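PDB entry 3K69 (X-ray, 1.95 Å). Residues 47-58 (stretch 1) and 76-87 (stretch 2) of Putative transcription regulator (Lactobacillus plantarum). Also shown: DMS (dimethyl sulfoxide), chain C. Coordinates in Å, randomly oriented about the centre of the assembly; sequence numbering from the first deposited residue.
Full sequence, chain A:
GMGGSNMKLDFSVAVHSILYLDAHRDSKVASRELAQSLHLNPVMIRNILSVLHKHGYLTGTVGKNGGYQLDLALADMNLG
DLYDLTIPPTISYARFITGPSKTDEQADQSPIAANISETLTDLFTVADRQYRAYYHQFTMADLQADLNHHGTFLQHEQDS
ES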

# COMPACT_ATOMS: atom_id res chain seq x y z
N ASN A 47 -4.96 -15.95 -15.42
CA ASN A 47 -5.45 -16.13 -14.07
C ASN A 47 -6.47 -15.08 -13.67
O ASN A 47 -7.50 -15.42 -13.10
CB ASN A 47 -4.32 -16.17 -13.04
CG ASN A 47 -4.84 -16.43 -11.64
OD1 ASN A 47 -5.33 -17.52 -11.35
ND2 ASN A 47 -4.78 -15.42 -10.77
N ILE A 48 -6.19 -13.82 -13.96
CA ILE A 48 -7.13 -12.75 -13.59
C ILE A 48 -8.46 -12.86 -14.36
O ILE A 48 -9.52 -12.68 -13.78
CB ILE A 48 -6.48 -11.35 -13.75
CG1 ILE A 48 -5.52 -11.14 -12.58
CG2 ILE A 48 -7.55 -10.21 -13.70
CD1 ILE A 48 -6.24 -11.16 -11.19
N LEU A 49 -8.40 -13.18 -15.65
CA LEU A 49 -9.61 -13.33 -16.46
C LEU A 49 -10.47 -14.48 -15.89
O LEU A 49 -11.68 -14.37 -15.84
CB LEU A 49 -9.29 -13.55 -17.92
CG LEU A 49 -8.66 -12.38 -18.68
CD1 LEU A 49 -8.31 -12.83 -20.12
CD2 LEU A 49 -9.54 -11.16 -18.69
N SER A 50 -9.80 -15.54 -15.44
CA SER A 50 -10.44 -16.69 -14.82
C SER A 50 -11.10 -16.30 -13.50
O SER A 50 -12.27 -16.62 -13.29
CB SER A 50 -9.43 -17.80 -14.61
OG SER A 50 -9.87 -18.71 -13.65
N VAL A 51 -10.39 -15.56 -12.66
CA VAL A 51 -10.93 -15.03 -11.39
C VAL A 51 -12.17 -14.13 -11.65
O VAL A 51 -13.18 -14.20 -10.94
CB VAL A 51 -9.83 -14.30 -10.56
CG1 VAL A 51 -10.41 -13.61 -9.33
CG2 VAL A 51 -8.77 -15.28 -10.11
N LEU A 52 -12.10 -13.28 -12.65
CA LEU A 52 -13.23 -12.39 -12.95
C LEU A 52 -14.44 -13.20 -13.43
O LEU A 52 -15.56 -12.95 -13.01
CB LEU A 52 -12.83 -11.38 -14.01
CG LEU A 52 -11.87 -10.28 -13.57
CD1 LEU A 52 -11.51 -9.44 -14.82
CD2 LEU A 52 -12.49 -9.40 -12.42
N HIS A 53 -14.19 -14.15 -14.33
CA HIS A 53 -15.18 -15.12 -14.76
C HIS A 53 -15.82 -15.89 -13.60
O HIS A 53 -17.02 -15.91 -13.50
CB HIS A 53 -14.61 -16.11 -15.74
CG HIS A 53 -15.62 -17.06 -16.27
ND1 HIS A 53 -16.88 -16.66 -16.69
CD2 HIS A 53 -15.57 -18.40 -16.47
CE1 HIS A 53 -17.56 -17.72 -17.08
NE2 HIS A 53 -16.78 -18.78 -16.99
N LYS A 54 -15.02 -16.51 -12.74
CA LYS A 54 -15.54 -17.29 -11.61
C LYS A 54 -16.42 -16.48 -10.67
O LYS A 54 -17.30 -17.02 -10.03
CB LYS A 54 -14.40 -17.94 -10.80
CG LYS A 54 -13.70 -19.04 -11.56
CD LYS A 54 -12.48 -19.62 -10.82
CE LYS A 54 -11.92 -20.80 -11.63
NZ LYS A 54 -10.93 -21.66 -10.90
N HIS A 55 -16.18 -15.17 -10.60
CA HIS A 55 -16.91 -14.30 -9.69
C HIS A 55 -18.02 -13.46 -10.36
O HIS A 55 -18.55 -12.57 -9.75
CB HIS A 55 -15.93 -13.42 -8.94
CG HIS A 55 -15.11 -14.19 -7.95
ND1 HIS A 55 -13.89 -14.73 -8.26
CD2 HIS A 55 -15.37 -14.55 -6.67
CE1 HIS A 55 -13.42 -15.39 -7.22
NE2 HIS A 55 -14.30 -15.28 -6.24
N GLY A 56 -18.34 -13.79 -11.60
CA GLY A 56 -19.53 -13.27 -12.25
C GLY A 56 -19.37 -11.98 -13.03
O GLY A 56 -20.36 -11.45 -13.49
N TYR A 57 -18.14 -11.49 -13.21
CA TYR A 57 -17.90 -10.24 -13.96
C TYR A 57 -18.10 -10.39 -15.45
O TYR A 57 -18.56 -9.46 -16.11
CB TYR A 57 -16.49 -9.65 -13.71
CG TYR A 57 -16.31 -9.07 -12.33
CD1 TYR A 57 -15.95 -9.86 -11.26
CD2 TYR A 57 -16.47 -7.71 -12.11
CE1 TYR A 57 -15.78 -9.30 -9.96
CE2 TYR A 57 -16.34 -7.15 -10.84
CZ TYR A 57 -16.02 -7.96 -9.76
OH TYR A 57 -15.83 -7.37 -8.53
N LEU A 58 -17.75 -11.57 -15.96
CA LEU A 58 -17.58 -11.84 -17.37
C LEU A 58 -18.17 -13.21 -17.64
O LEU A 58 -18.11 -14.08 -16.78
CB LEU A 58 -16.09 -11.91 -17.72
CG LEU A 58 -15.17 -10.77 -17.42
CD1 LEU A 58 -13.74 -11.08 -17.87
CD2 LEU A 58 -15.74 -9.52 -18.10
N ASP A 76 -22.56 -1.22 -11.93
CA ASP A 76 -22.83 -2.23 -10.89
C ASP A 76 -21.59 -2.95 -10.34
O ASP A 76 -21.72 -3.87 -9.53
CB ASP A 76 -23.85 -3.25 -11.42
CG ASP A 76 -25.17 -2.58 -11.81
OD1 ASP A 76 -25.67 -1.79 -10.99
OD2 ASP A 76 -25.72 -2.84 -12.89
N MSE A 77 -20.42 -2.49 -10.75
CA MSE A 77 -19.13 -3.02 -10.31
C MSE A 77 -18.43 -2.02 -9.41
O MSE A 77 -17.82 -1.06 -9.89
CB MSE A 77 -18.24 -3.28 -11.50
CG MSE A 77 -18.90 -4.20 -12.48
SE MSE A 77 -17.80 -4.46 -14.07
CE MSE A 77 -19.09 -5.58 -15.05
N ASN A 78 -18.58 -2.23 -8.11
CA ASN A 78 -17.85 -1.45 -7.14
C ASN A 78 -16.34 -1.63 -7.30
O ASN A 78 -15.82 -2.75 -7.32
CB ASN A 78 -18.25 -1.83 -5.70
CG ASN A 78 -17.69 -0.88 -4.69
OD1 ASN A 78 -16.56 -1.06 -4.23
ND2 ASN A 78 -18.44 0.20 -4.38
N LEU A 79 -15.64 -0.50 -7.38
CA LEU A 79 -14.21 -0.49 -7.60
C LEU A 79 -13.44 -1.11 -6.43
O LEU A 79 -12.46 -1.75 -6.62
CB LEU A 79 -13.74 0.95 -7.88
CG LEU A 79 -12.52 1.17 -8.77
CD1 LEU A 79 -12.68 0.60 -10.18
CD2 LEU A 79 -12.32 2.68 -8.79
N GLY A 80 -13.94 -0.93 -5.22
CA GLY A 80 -13.38 -1.52 -4.07
C GLY A 80 -13.57 -3.00 -3.96
O GLY A 80 -12.65 -3.69 -3.55
N ASP A 81 -14.75 -3.49 -4.31
CA ASP A 81 -14.97 -4.91 -4.51
C ASP A 81 -13.96 -5.47 -5.51
O ASP A 81 -13.33 -6.46 -5.25
CB ASP A 81 -16.40 -5.19 -5.01
CG ASP A 81 -17.45 -4.97 -3.95
OD1 ASP A 81 -17.07 -4.89 -2.76
OD2 ASP A 81 -18.65 -4.88 -4.30
N LEU A 82 -13.79 -4.81 -6.64
CA LEU A 82 -12.81 -5.28 -7.63
C LEU A 82 -11.36 -5.30 -7.09
O LEU A 82 -10.63 -6.29 -7.26
CB LEU A 82 -12.90 -4.42 -8.90
CG LEU A 82 -12.02 -4.88 -10.06
CD1 LEU A 82 -12.38 -6.33 -10.44
CD2 LEU A 82 -12.15 -3.86 -11.28
N TYR A 83 -10.98 -4.21 -6.41
CA TYR A 83 -9.64 -4.07 -5.80
C TYR A 83 -9.40 -5.21 -4.79
O TYR A 83 -8.35 -5.85 -4.81
CB TYR A 83 -9.45 -2.68 -5.12
CG TYR A 83 -8.02 -2.44 -4.69
CD1 TYR A 83 -7.54 -2.94 -3.47
CD2 TYR A 83 -7.13 -1.79 -5.53
CE1 TYR A 83 -6.21 -2.80 -3.11
CE2 TYR A 83 -5.76 -1.63 -5.17
CZ TYR A 83 -5.32 -2.15 -3.96
OH TYR A 83 -3.99 -2.00 -3.58
N ASP A 84 -10.39 -5.45 -3.93
CA ASP A 84 -10.28 -6.43 -2.89
C ASP A 84 -10.17 -7.83 -3.48
O ASP A 84 -9.42 -8.67 -2.96
CB ASP A 84 -11.44 -6.34 -1.88
CG ASP A 84 -11.48 -5.01 -1.11
OD1 ASP A 84 -10.48 -4.23 -1.05
OD2 ASP A 84 -12.58 -4.74 -0.57
N LEU A 85 -10.88 -8.09 -4.58
CA LEU A 85 -10.78 -9.37 -5.27
C LEU A 85 -9.42 -9.58 -5.91
O LEU A 85 -8.81 -10.63 -5.76
CB LEU A 85 -11.91 -9.54 -6.30
CG LEU A 85 -11.99 -10.85 -7.12
CD1 LEU A 85 -12.22 -12.09 -6.22
CD2 LEU A 85 -13.08 -10.67 -8.21
N THR A 86 -8.93 -8.59 -6.63
CA THR A 86 -7.70 -8.74 -7.38
C THR A 86 -6.45 -8.60 -6.52
O THR A 86 -5.42 -9.13 -6.88
CB THR A 86 -7.66 -7.76 -8.58
OG1 THR A 86 -7.69 -6.42 -8.11
CG2 THR A 86 -8.85 -8.01 -9.53
N ILE A 87 -6.54 -7.85 -5.42
CA ILE A 87 -5.41 -7.64 -4.51
C ILE A 87 -5.91 -7.97 -3.10
O ILE A 87 -6.24 -7.09 -2.35
CB ILE A 87 -4.81 -6.20 -4.63
CG1 ILE A 87 -4.36 -5.93 -6.07
CG2 ILE A 87 -3.58 -6.01 -3.69
CD1 ILE A 87 -3.81 -4.59 -6.28
S DMS C . -2.19 -0.36 -6.29
O DMS C . -2.04 -1.20 -4.72
C1 DMS C . -1.00 0.98 -6.49
C2 DMS C . -1.58 -1.47 -7.59
O HOH W 1 -16.92 -4.98 -8.50

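Helices 47-54 and 79-86 run at 127° to each other, their axes 11.3 Å apart at closest approach; no direct hydrogen bond joins the stretches, and side-chain packing fills the gap. Leu-85, with chi1 t and chi2 p, lies at the centre of this packing. Its CD1 sits 3.7 Å from the centroid of the His-55 ring, 10° off the ring normal, a CH-pi contact over one face. Its CD2 approaches Tyr-57 CE1 at 3.5 Å, obliquely to that ring, while its CG meets Val-51 CG1 at 3.9 Å.

The His-55 ring (chi1 m, chi2 92°) is tied back to the helix it follows: ND1 donates to Val-51 O (2.8 Å, 158°), a bond consistent with the orientation in which one ring face lies under Leu-85 CD1. His-55 has already left helical phi/psi, and Gly-56 follows at phi 91°, where a CB would be jammed against the preceding carbonyl O.

Beyond this turn, the CA-to-CB bond of Tyr-57 (chi1 m, chi2 85°) points toward stretch 2, and the residue has the largest covered area of the contact. The selenomethionine Met-77, extended through chi2 and chi3 (both t), brings SE to the ring edge, 4.0 Å from Tyr-57 CD2. Leu-82 CD1 lies 4.0 Å from Tyr-57 CZ and 3.7 Å from Leu-52 CD2; Leu-82 shares the t, p rotamer of Leu-85, and its CA-to-CB bond points sideways although its end comes nearer. Water 1 links the stretches, 2.6 Å from Tyr-57 OH and donating to Asn-78 O at 2.8 Å.

Asn-78, chi1 t, caps helix 79-86: OD1 accepts from Asp-81 N (3.0 Å) and, weakly, from Gly-80 N (2.8 Å). At the far end, Thr-86 in rotamer p donates from OG1 to Leu-82 O (3.1 Å), leaving its CG2 4.4 Å from Ile-48 CD1.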